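Local structure of substrate binding periplasmic protein (Ralstonia solanacearum, 3LOP) at residues T142-L147 / V197-L202; T317-Y322 / V330-R335; S230-I235 / S283-E288. The protein binds leucine in the cleft between its two lobes, as a periplasmic substrate-binding protein that probably hands its ligand to a membrane transporter. All coordinates share one frame; numbering follows the deposited sequence.

Interaction 1: T142-L147 / V197-L202; sequences TRIGVL and VQAIFL
Ile-144 to Leu-147 and Ala-199 to Leu-202 run parallel as the two central strands of the four-stranded sheet in one lobe of this periplasmic binding protein, their axes 4.5 Å apart at closest approach and turned by 27°. The 49 residues between the segments include helix 152-166, outer strand 174-178 and helix 186-194, so the chain goes out to the sheet edge before returning to lie beside its start, as in a Rossmann-like alpha/beta sheet. Gly-145 sits at the middle of the ladder: its N donates to Ala-199 O (2.8 Å), its O accepts from Phe-201 N, and Leu-147 N closes the run on Phe-201 O (2.9 Å). With only hydrogen on its alpha carbon, Gly-145 lets Val-197 lean in, and CG1 of that valine comes 3.6 Å from Gly-145 N. Ile-144, Val-146, Ala-199 and Phe-201 line the face covered by helices 125-138 and 152-166; CG of Phe-201 is anti to its backbone N (chi1 -176°), and the ring packs on Ile-129, Met-132 and Val-161. On the other face Leu-147 and Leu-202 meet through their CD2 methyls at 3.9 Å, under Phe-212 of helix 206-218. The N-terminal end is polar. There the backbone pairing is continued by Gln-198, whose N donates to Arg-143 O and whose side-chain amide reaches back across the gap. Its CD lies over the centre of the Arg-143 guanidinium, 3.8 Å above the plane, the two flat groups being stacked 26° apart. A water joins Gln-198 NE2 to Thr-142 OG1. Two backbone donors grip the amide oxygen: Gln-198 OE1 takes Thr-142 N at 2.8 Å and Arg-143 N at 2.9 Å.

Interaction 2: T317-Y322 / V330-R335; sequences TELRDY and VDFTDR. With NI (nickel (II) ion), chain H.
A G1 beta bulge opens this short antiparallel hairpin: Asp-321 and Tyr-322 both face Val-330. Tyr-322 N donates to Val-330 O (3.0 Å), and Val-330 N returns the bond to Tyr-322 O. Asp-321 has positive phi (65°), and the chain turns a corner there. Further out, Phe-332 N bonds to Leu-319 O. Their side chains lie side by side, CD1 of Leu-319 3.8 Å from CD2 of Phe-332, while Val-330 CG1 sits over one ring face, offset toward the rim. The outer side is charged. Arg-320 NH1 meets Asp-321 OD2 at 2.6 Å, nearly in the guanidinium plane, whereas Asp-331 OD2 lies over a guanidinium face, 3.6 Å from Arg-320 NE, and attracts by charge alone. One water donates to both Asp-321 OD1 and Asp-331 OD2, bridging two like-charged carboxylates, whose repulsion this water and Arg-320 probably ease. Asp-331 OD1 accepts from Thr-333 OG1 (2.6 Å) through its syn lone pair and from Thr-333 N from above the carboxylate plane. At the surface both Glu-318 carboxylate oxygens chelate a nickel ion that also binds three waters. The bond from Thr-333 N to the Asp-331 side chain is that of an Asx turn.

Interaction 3: S230-I235 / S283-E288; sequences SIDPGI and SFRAVE. With LEU (leucine), chain B.
Asp-232 OD2 takes the backbone N-H of Arg-285 across the interlobe cleft, where the N-terminus of helix 284-303 faces the loop leading into helix 233-240 beside the bound leucine. This bond (3.1 Å, 161° at the hydrogen) comes in on the anti side of the carboxylate. Asp-232 is itself an N-cap: its CG is anti to the backbone N (chi1 -171°), and its OD1 accepts from Gly-234 N at 2.8 Å. One side chain thus serves the first turns of two helices, and both helix ends would be expected to stabilise its negative charge. Ser-283, the N-cap of the second helix, holds Ala-286 N through OG. Waters reinforce the crossing: one donates to Asp-232 OD1 and accepts from Phe-284 N, another joins Asp-232 OD2 to Ser-283 OG, and a third links Ser-230 O and Asp-232 N to Arg-285 NH1.

The apolar pair is Pro-233 and Phe-284, which cross at about a right angle; CG of the proline comes 3.5 Å from CE2 of the ring. Val-354 touches both.

The ionic part lies in the leucine pocket. Arg-285 presents its guanidinium edge to the ligand, while NE bonds to Glu-288 OE1 at 2.7 Å, a salt bridge that helps fix the group's rotation. Ser-230 lies against the ligand as well, CB to CB of the leucine at 3.8 Å, its OG held by Ala-204 O. Both terminal nitrogens of Arg-285 donate hydrogen bonds to one carboxylate oxygen: NH1 is 2.9 Å and NH2 3.0 Å from OXT of the leucine.

In the fold
Interactions 1 and 3 are buried, whereas interaction 2 is partly exposed, its nickel ion out at the surface. Interaction 1 lies inside the sheet of one lobe and holds by regular backbone bonding with apolar faces; interaction 3 joins that lobe to the other across the ligand cleft, relying on helix caps, waters and an arginine. They touch where Leu-202 O meets Ile-231 CD1 at 3.6 Å, so strand 199-203 meets, near its C-terminal end, the loop that carries Ser-230 of the pocket. Interaction 2 sits apart, its centre about 24 Å from that of interaction 3, but its Phe-332 and Tyr-322 pack on helix 284-303, whose first turn belongs to interaction 3. Its network of surface charges has no counterpart in interaction 1.

Interaction 1: T142-L147 / V197-L202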
loop_
_atom_site.group_PDB
_atom_site.type_symbol
_atom_site.label_atom_id
_atom_site.label_comp_id
_atom_site.label_asym_id
_atom_site.label_seq_id
_atom_site.Cartn_x
_atom_site.Cartn_y
_atom_site.Cartn_z
ATOM N N THR A 142 5.205 -9.645 25.735
ATOM C CA THR A 142 3.864 -9.706 26.305
ATOM C C THR A 142 3.211 -8.336 26.448
ATOM O O THR A 142 1.999 -8.245 26.637
ATOM C CB THR A 142 3.873 -10.370 27.689
ATOM O OG1 THR A 142 4.753 -9.647 28.559
ATOM C CG2 THR A 142 4.329 -11.814 27.580
ATOM N N ARG A 143 4.004 -7.273 26.351
ATOM C CA ARG A 143 3.469 -5.924 26.495
ATOM C C ARG A 143 3.613 -5.138 25.205
ATOM O O ARG A 143 4.693 -4.654 24.869
ATOM C CB ARG A 143 4.177 -5.206 27.645
ATOM C CG ARG A 143 4.012 -5.936 28.975
ATOM C CD ARG A 143 4.513 -5.111 30.151
ATOM N NE ARG A 143 5.963 -4.937 30.166
ATOM C CZ ARG A 143 6.832 -5.872 30.544
ATOM N NH1 ARG A 143 6.406 -7.064 30.941
ATOM N NH2 ARG A 143 8.131 -5.608 30.531
ATOM N N ILE A 144 2.501 -5.012 24.486
ATOM C CA ILE A 144 2.485 -4.321 23.210
ATOM C C ILE A 144 1.596 -3.085 23.205
ATOM O O ILE A 144 0.471 -3.109 23.709
ATOM C CB ILE A 144 2.015 -5.292 22.101
ATOM C CG1 ILE A 144 2.996 -6.467 22.011
ATOM C CG2 ILE A 144 1.913 -4.568 20.759
ATOM C CD1 ILE A 144 2.557 -7.589 21.077
ATOM N N GLY A 145 2.124 -2.004 22.641
ATOM C CA GLY A 145 1.380 -0.765 22.534
ATOM C C GLY A 145 1.035 -0.561 21.071
ATOM O O GLY A 145 1.681 -1.138 20.194
ATOM N N VAL A 146 0.014 0.239 20.790
ATOM C CA VAL A 146 -0.376 0.472 19.407
ATOM C C VAL A 146 -0.690 1.934 19.119
ATOM O O VAL A 146 -1.434 2.573 19.862
ATOM C CB VAL A 146 -1.635 -0.354 19.031
ATOM C CG1 VAL A 146 -1.991 -0.121 17.566
ATOM C CG2 VAL A 146 -1.396 -1.838 19.295
ATOM N N LEU A 147 -0.098 2.457 18.051
ATOM C CA LEU A 147 -0.369 3.818 17.600
ATOM C C LEU A 147 -1.369 3.583 16.475
ATOM O O LEU A 147 -1.087 2.805 15.565
ATOM C CB LEU A 147 0.881 4.473 17.011
ATOM C CG LEU A 147 0.588 5.793 16.280
ATOM C CD1 LEU A 147 0.228 6.869 17.294
ATOM C CD2 LEU A 147 1.791 6.220 15.457
ATOM N N VAL A 197 5.726 -0.667 27.656
ATOM C CA VAL A 197 5.658 -1.593 26.534
ATOM C C VAL A 197 7.003 -2.040 25.971
ATOM O O VAL A 197 7.978 -1.290 25.977
ATOM C CB VAL A 197 4.812 -0.989 25.391
ATOM C CG1 VAL A 197 3.372 -0.817 25.856
ATOM C CG2 VAL A 197 5.386 0.355 24.963
ATOM N N GLN A 198 7.036 -3.275 25.480
ATOM C CA GLN A 198 8.248 -3.853 24.905
ATOM C C GLN A 198 8.287 -3.643 23.401
ATOM O O GLN A 198 9.349 -3.689 22.784
ATOM C CB GLN A 198 8.305 -5.351 25.203
ATOM C CG GLN A 198 8.393 -5.674 26.683
ATOM C CD GLN A 198 7.927 -7.077 26.998
ATOM O OE1 GLN A 198 6.861 -7.504 26.552
ATOM N NE2 GLN A 198 8.718 -7.803 27.782
ATOM N N ALA A 199 7.117 -3.418 22.815
ATOM C CA ALA A 199 7.011 -3.206 21.382
ATOM C C ALA A 199 5.818 -2.306 21.097
ATOM O O ALA A 199 4.833 -2.312 21.834
ATOM C CB ALA A 199 6.836 -4.550 20.663
ATOM N N ILE A 200 5.925 -1.517 20.035
ATOM C CA ILE A 200 4.842 -0.630 19.633
ATOM C C ILE A 200 4.575 -0.856 18.157
ATOM O O ILE A 200 5.479 -0.744 17.326
ATOM C CB ILE A 200 5.198 0.851 19.859
ATOM C CG1 ILE A 200 5.297 1.136 21.359
ATOM C CG2 ILE A 200 4.134 1.738 19.221
ATOM C CD1 ILE A 200 5.810 2.530 21.689
ATOM N N PHE A 201 3.326 -1.187 17.848
ATOM C CA PHE A 201 2.903 -1.441 16.481
ATOM C C PHE A 201 2.296 -0.166 15.909
ATOM O O PHE A 201 1.460 0.477 16.548
ATOM C CB PHE A 201 1.880 -2.575 16.466
ATOM C CG PHE A 201 1.441 -2.978 15.090
ATOM C CD1 PHE A 201 0.400 -2.313 14.453
ATOM C CD2 PHE A 201 2.084 -4.015 14.426
ATOM C CE1 PHE A 201 0.004 -2.676 13.168
ATOM C CE2 PHE A 201 1.697 -4.386 13.141
ATOM C CZ PHE A 201 0.654 -3.714 12.513
ATOM N N LEU A 202 2.726 0.204 14.707
ATOM C CA LEU A 202 2.235 1.419 14.071
ATOM C C LEU A 202 1.163 1.173 13.013
ATOM O O LEU A 202 1.463 0.767 11.890
ATOM C CB LEU A 202 3.402 2.185 13.440
ATOM C CG LEU A 202 4.640 2.409 14.314
ATOM C CD1 LEU A 202 5.708 3.122 13.494
ATOM C CD2 LEU A 202 4.276 3.222 15.556
HETATM O O HOH W 1 7.350 -10.414 28.464
#

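Interaction 2: T317-Y322 / V330-R335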
loop_
_atom_site.group_PDB
_atom_site.type_symbol
_atom_site.label_atom_id
_atom_site.label_comp_id
_atom_site.label_asym_id
_atom_site.label_seq_id
_atom_site.Cartn_x
_atom_site.Cartn_y
_atom_site.Cartn_z
ATOM N N THR A 317 -10.805 -10.995 -13.564
ATOM C CA THR A 317 -11.336 -12.104 -12.785
ATOM C C THR A 317 -10.770 -13.454 -13.207
ATOM O O THR A 317 -10.953 -14.447 -12.506
ATOM C CB THR A 317 -12.877 -12.179 -12.880
ATOM O OG1 THR A 317 -13.265 -12.560 -14.205
ATOM C CG2 THR A 317 -13.494 -10.836 -12.547
ATOM N N GLU A 318 -10.078 -13.498 -14.339
ATOM C CA GLU A 318 -9.531 -14.767 -14.801
ATOM C C GLU A 318 -8.011 -14.877 -14.760
ATOM O O GLU A 318 -7.445 -15.847 -15.262
ATOM C CB GLU A 318 -10.062 -15.072 -16.203
ATOM C CG GLU A 318 -11.579 -15.009 -16.258
ATOM C CD GLU A 318 -12.158 -15.499 -17.562
ATOM O OE1 GLU A 318 -11.691 -15.060 -18.635
ATOM O OE2 GLU A 318 -13.100 -16.318 -17.507
ATOM N N LEU A 319 -7.346 -13.890 -14.166
ATOM C CA LEU A 319 -5.894 -13.950 -14.039
ATOM C C LEU A 319 -5.603 -15.046 -13.016
ATOM O O LEU A 319 -5.988 -14.926 -11.851
ATOM C CB LEU A 319 -5.326 -12.613 -13.538
ATOM C CG LEU A 319 -5.358 -11.415 -14.490
ATOM C CD1 LEU A 319 -4.668 -10.235 -13.821
ATOM C CD2 LEU A 319 -4.657 -11.755 -15.801
ATOM N N ARG A 320 -4.941 -16.114 -13.453
ATOM C CA ARG A 320 -4.617 -17.233 -12.568
ATOM C C ARG A 320 -3.109 -17.415 -12.487
ATOM O O ARG A 320 -2.499 -18.041 -13.354
ATOM C CB ARG A 320 -5.271 -18.523 -13.085
ATOM C CG ARG A 320 -5.131 -19.743 -12.160
ATOM C CD ARG A 320 -5.738 -19.467 -10.798
ATOM N NE ARG A 320 -6.196 -20.670 -10.099
ATOM C CZ ARG A 320 -5.409 -21.587 -9.544
ATOM N NH1 ARG A 320 -4.089 -21.466 -9.594
ATOM N NH2 ARG A 320 -5.949 -22.621 -8.915
ATOM N N ASP A 321 -2.517 -16.851 -11.442
ATOM C CA ASP A 321 -1.082 -16.925 -11.207
ATOM C C ASP A 321 -0.245 -16.209 -12.263
ATOM O O ASP A 321 0.797 -16.712 -12.692
ATOM C CB ASP A 321 -0.632 -18.384 -11.090
ATOM C CG ASP A 321 -1.431 -19.158 -10.062
ATOM O OD1 ASP A 321 -1.553 -18.681 -8.913
ATOM O OD2 ASP A 321 -1.936 -20.246 -10.404
ATOM N N TYR A 322 -0.700 -15.036 -12.686
ATOM C CA TYR A 322 0.058 -14.259 -13.656
ATOM C C TYR A 322 1.318 -13.781 -12.934
ATOM O O TYR A 322 1.235 -13.171 -11.866
ATOM C CB TYR A 322 -0.763 -13.061 -14.145
ATOM C CG TYR A 322 0.068 -12.025 -14.857
ATOM C CD1 TYR A 322 0.792 -12.348 -16.005
ATOM C CD2 TYR A 322 0.168 -10.731 -14.354
ATOM C CE1 TYR A 322 1.601 -11.402 -16.631
ATOM C CE2 TYR A 322 0.971 -9.781 -14.969
ATOM C CZ TYR A 322 1.686 -10.121 -16.103
ATOM O OH TYR A 322 2.491 -9.175 -16.698
ATOM N N VAL A 330 -0.144 -13.265 -9.312
ATOM C CA VAL A 330 -1.445 -12.761 -8.917
ATOM C C VAL A 330 -2.543 -13.701 -9.405
ATOM O O VAL A 330 -2.569 -14.091 -10.574
ATOM C CB VAL A 330 -1.679 -11.354 -9.502
ATOM C CG1 VAL A 330 -3.026 -10.820 -9.058
ATOM C CG2 VAL A 330 -0.558 -10.422 -9.064
ATOM N N ASP A 331 -3.436 -14.074 -8.496
ATOM C CA ASP A 331 -4.552 -14.956 -8.816
ATOM C C ASP A 331 -5.841 -14.301 -8.326
ATOM O O ASP A 331 -6.094 -14.244 -7.121
ATOM C CB ASP A 331 -4.353 -16.318 -8.137
ATOM C CG ASP A 331 -5.563 -17.224 -8.269
ATOM O OD1 ASP A 331 -6.431 -16.939 -9.118
ATOM O OD2 ASP A 331 -5.641 -18.230 -7.526
ATOM N N PHE A 332 -6.645 -13.799 -9.262
ATOM C CA PHE A 332 -7.904 -13.147 -8.909
ATOM C C PHE A 332 -9.111 -14.067 -9.052
ATOM O O PHE A 332 -10.246 -13.619 -8.898
ATOM C CB PHE A 332 -8.149 -11.906 -9.781
ATOM C CG PHE A 332 -7.218 -10.755 -9.504
ATOM C CD1 PHE A 332 -6.928 -10.361 -8.199
ATOM C CD2 PHE A 332 -6.688 -10.019 -10.558
ATOM C CE1 PHE A 332 -6.124 -9.244 -7.952
ATOM C CE2 PHE A 332 -5.884 -8.899 -10.321
ATOM C CZ PHE A 332 -5.604 -8.513 -9.015
ATOM N N THR A 333 -8.886 -15.345 -9.347
ATOM C CA THR A 333 -10.010 -16.267 -9.515
ATOM C C THR A 333 -10.772 -16.508 -8.212
ATOM O O THR A 333 -11.962 -16.827 -8.235
ATOM C CB THR A 333 -9.560 -17.620 -10.117
ATOM O OG1 THR A 333 -8.635 -18.268 -9.238
ATOM C CG2 THR A 333 -8.906 -17.398 -11.471
ATOM N N ASP A 334 -10.084 -16.360 -7.083
ATOM C CA ASP A 334 -10.703 -16.518 -5.768
ATOM C C ASP A 334 -10.856 -15.103 -5.217
ATOM O O ASP A 334 -9.890 -14.515 -4.731
ATOM C CB ASP A 334 -9.803 -17.338 -4.840
ATOM C CG ASP A 334 -10.405 -17.526 -3.459
ATOM O OD1 ASP A 334 -11.484 -16.947 -3.194
ATOM O OD2 ASP A 334 -9.804 -18.250 -2.638
ATOM N N ARG A 335 -12.068 -14.562 -5.292
ATOM C CA ARG A 335 -12.323 -13.198 -4.843
ATOM C C ARG A 335 -12.317 -12.987 -3.328
ATOM O O ARG A 335 -12.402 -11.851 -2.862
ATOM C CB ARG A 335 -13.655 -12.697 -5.420
ATOM C CG ARG A 335 -13.787 -12.786 -6.944
ATOM C CD ARG A 335 -12.630 -12.104 -7.673
ATOM N NE ARG A 335 -12.486 -10.688 -7.338
ATOM C CZ ARG A 335 -13.303 -9.724 -7.753
ATOM N NH1 ARG A 335 -14.338 -10.010 -8.530
ATOM N NH2 ARG A 335 -13.083 -8.467 -7.388
HETATM NI NI NI H . -13.621 -15.866 -19.592
HETATM O O HOH W 2 -13.011 -14.618 -10.170
HETATM O O HOH W 3 -8.871 -20.861 -9.897
HETATM O O HOH W 4 -3.205 -19.364 -6.971
HETATM O O HOH W 5 -13.011 -15.186 -21.653
HETATM O O HOH W 6 -15.599 -17.037 -19.590
HETATM O O HOH W 7 -12.618 -17.951 -19.608
#

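Interaction 3: S230-I235 / S283-E288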
loop_
_atom_site.group_PDB
_atom_site.type_symbol
_atom_site.label_atom_id
_atom_site.label_comp_id
_atom_site.label_asym_id
_atom_site.label_seq_id
_atom_site.Cartn_x
_atom_site.Cartn_y
_atom_site.Cartn_z
ATOM N N SER A 230 1.753 0.247 5.055
ATOM C CA SER A 230 1.298 1.580 4.694
ATOM C C SER A 230 2.449 2.539 5.004
ATOM O O SER A 230 2.419 3.711 4.630
ATOM C CB SER A 230 0.066 1.953 5.521
ATOM O OG SER A 230 0.291 1.721 6.903
ATOM N N ILE A 231 3.459 2.019 5.694
ATOM C CA ILE A 231 4.635 2.795 6.074
ATOM C C ILE A 231 5.871 2.320 5.307
ATOM O O ILE A 231 6.453 1.288 5.627
ATOM C CB ILE A 231 4.908 2.652 7.580
ATOM C CG1 ILE A 231 3.676 3.104 8.369
ATOM C CG2 ILE A 231 6.137 3.469 7.968
ATOM C CD1 ILE A 231 3.686 2.684 9.825
ATOM N N ASP A 232 6.262 3.079 4.290
ATOM C CA ASP A 232 7.430 2.741 3.483
ATOM C C ASP A 232 8.673 2.913 4.364
ATOM O O ASP A 232 8.963 4.017 4.823
ATOM C CB ASP A 232 7.498 3.686 2.280
ATOM C CG ASP A 232 8.548 3.277 1.270
ATOM O OD1 ASP A 232 9.680 2.955 1.686
ATOM O OD2 ASP A 232 8.239 3.289 0.060
ATOM N N PRO A 233 9.422 1.825 4.613
ATOM C CA PRO A 233 10.618 1.941 5.457
ATOM C C PRO A 233 11.674 2.897 4.913
ATOM O O PRO A 233 12.478 3.442 5.672
ATOM C CB PRO A 233 11.117 0.499 5.551
ATOM C CG PRO A 233 10.681 -0.089 4.248
ATOM C CD PRO A 233 9.280 0.455 4.088
ATOM N N GLY A 234 11.671 3.094 3.599
ATOM C CA GLY A 234 12.627 3.998 2.988
ATOM C C GLY A 234 12.306 5.419 3.395
ATOM O O GLY A 234 13.188 6.183 3.784
ATOM N N ILE A 235 11.028 5.769 3.311
ATOM C CA ILE A 235 10.569 7.099 3.683
ATOM C C ILE A 235 10.719 7.291 5.189
ATOM O O ILE A 235 11.128 8.355 5.658
ATOM C CB ILE A 235 9.085 7.295 3.323
ATOM C CG1 ILE A 235 8.873 7.049 1.828
ATOM C CG2 ILE A 235 8.637 8.696 3.711
ATOM C CD1 ILE A 235 7.423 7.132 1.395
ATOM N N SER A 283 11.300 2.931 -4.668
ATOM C CA SER A 283 10.807 2.838 -3.297
ATOM C C SER A 283 9.739 1.764 -3.237
ATOM O O SER A 283 9.237 1.323 -4.270
ATOM C CB SER A 283 10.190 4.164 -2.848
ATOM O OG SER A 283 8.970 4.409 -3.531
ATOM N N PHE A 284 9.381 1.352 -2.026
ATOM C CA PHE A 284 8.356 0.335 -1.870
ATOM C C PHE A 284 7.030 0.751 -2.504
ATOM O O PHE A 284 6.439 -0.020 -3.259
ATOM C CB PHE A 284 8.147 0.008 -0.387
ATOM C CG PHE A 284 8.976 -1.150 0.103
ATOM C CD1 PHE A 284 8.629 -2.460 -0.225
ATOM C CD2 PHE A 284 10.110 -0.933 0.879
ATOM C CE1 PHE A 284 9.401 -3.539 0.214
ATOM C CE2 PHE A 284 10.890 -2.003 1.326
ATOM C CZ PHE A 284 10.533 -3.307 0.991
ATOM N N ARG A 285 6.563 1.965 -2.220
ATOM C CA ARG A 285 5.291 2.399 -2.783
ATOM C C ARG A 285 5.358 2.604 -4.296
ATOM O O ARG A 285 4.363 2.406 -4.989
ATOM C CB ARG A 285 4.784 3.672 -2.088
ATOM C CG ARG A 285 4.662 3.571 -0.555
ATOM C CD ARG A 285 4.156 2.210 -0.063
ATOM N NE ARG A 285 2.764 1.909 -0.405
ATOM C CZ ARG A 285 1.697 2.371 0.248
ATOM N NH1 ARG A 285 1.837 3.178 1.295
ATOM N NH2 ARG A 285 0.481 1.993 -0.130
ATOM N N ALA A 286 6.520 2.984 -4.822
ATOM C CA ALA A 286 6.639 3.165 -6.266
ATOM C C ALA A 286 6.564 1.790 -6.928
ATOM O O ALA A 286 5.980 1.629 -8.002
ATOM C CB ALA A 286 7.957 3.853 -6.611
ATOM N N VAL A 287 7.160 0.793 -6.281
ATOM C CA VAL A 287 7.117 -0.565 -6.810
ATOM C C VAL A 287 5.675 -1.066 -6.783
ATOM O O VAL A 287 5.239 -1.758 -7.702
ATOM C CB VAL A 287 8.033 -1.507 -5.996
ATOM C CG1 VAL A 287 7.756 -2.970 -6.349
ATOM C CG2 VAL A 287 9.489 -1.172 -6.297
ATOM N N GLU A 288 4.934 -0.702 -5.737
ATOM C CA GLU A 288 3.537 -1.105 -5.617
ATOM C C GLU A 288 2.738 -0.553 -6.803
ATOM O O GLU A 288 1.901 -1.246 -7.375
ATOM C CB GLU A 288 2.945 -0.588 -4.299
ATOM C CG GLU A 288 1.567 -1.150 -3.977
ATOM C CD GLU A 288 1.026 -0.664 -2.640
ATOM O OE1 GLU A 288 1.836 -0.269 -1.772
ATOM O OE2 GLU A 288 -0.208 -0.692 -2.452
HETATM N N LEU B . -3.664 3.414 1.974
HETATM C CA LEU B . -3.015 4.146 3.098
HETATM C C LEU B . -1.522 4.253 2.857
HETATM O O LEU B . -0.906 5.151 3.464
HETATM C CB LEU B . -3.270 3.401 4.396
HETATM C CG LEU B . -4.762 3.088 4.426
HETATM C CD1 LEU B . -4.999 1.755 4.981
HETATM C CD2 LEU B . -5.480 4.123 5.194
HETATM O OXT LEU B . -0.994 3.435 2.069
HETATM O O HOH W 8 4.033 4.704 2.610
HETATM O O HOH W 9 11.476 2.347 -0.102
HETATM O O HOH W 10 7.561 5.724 -1.331
#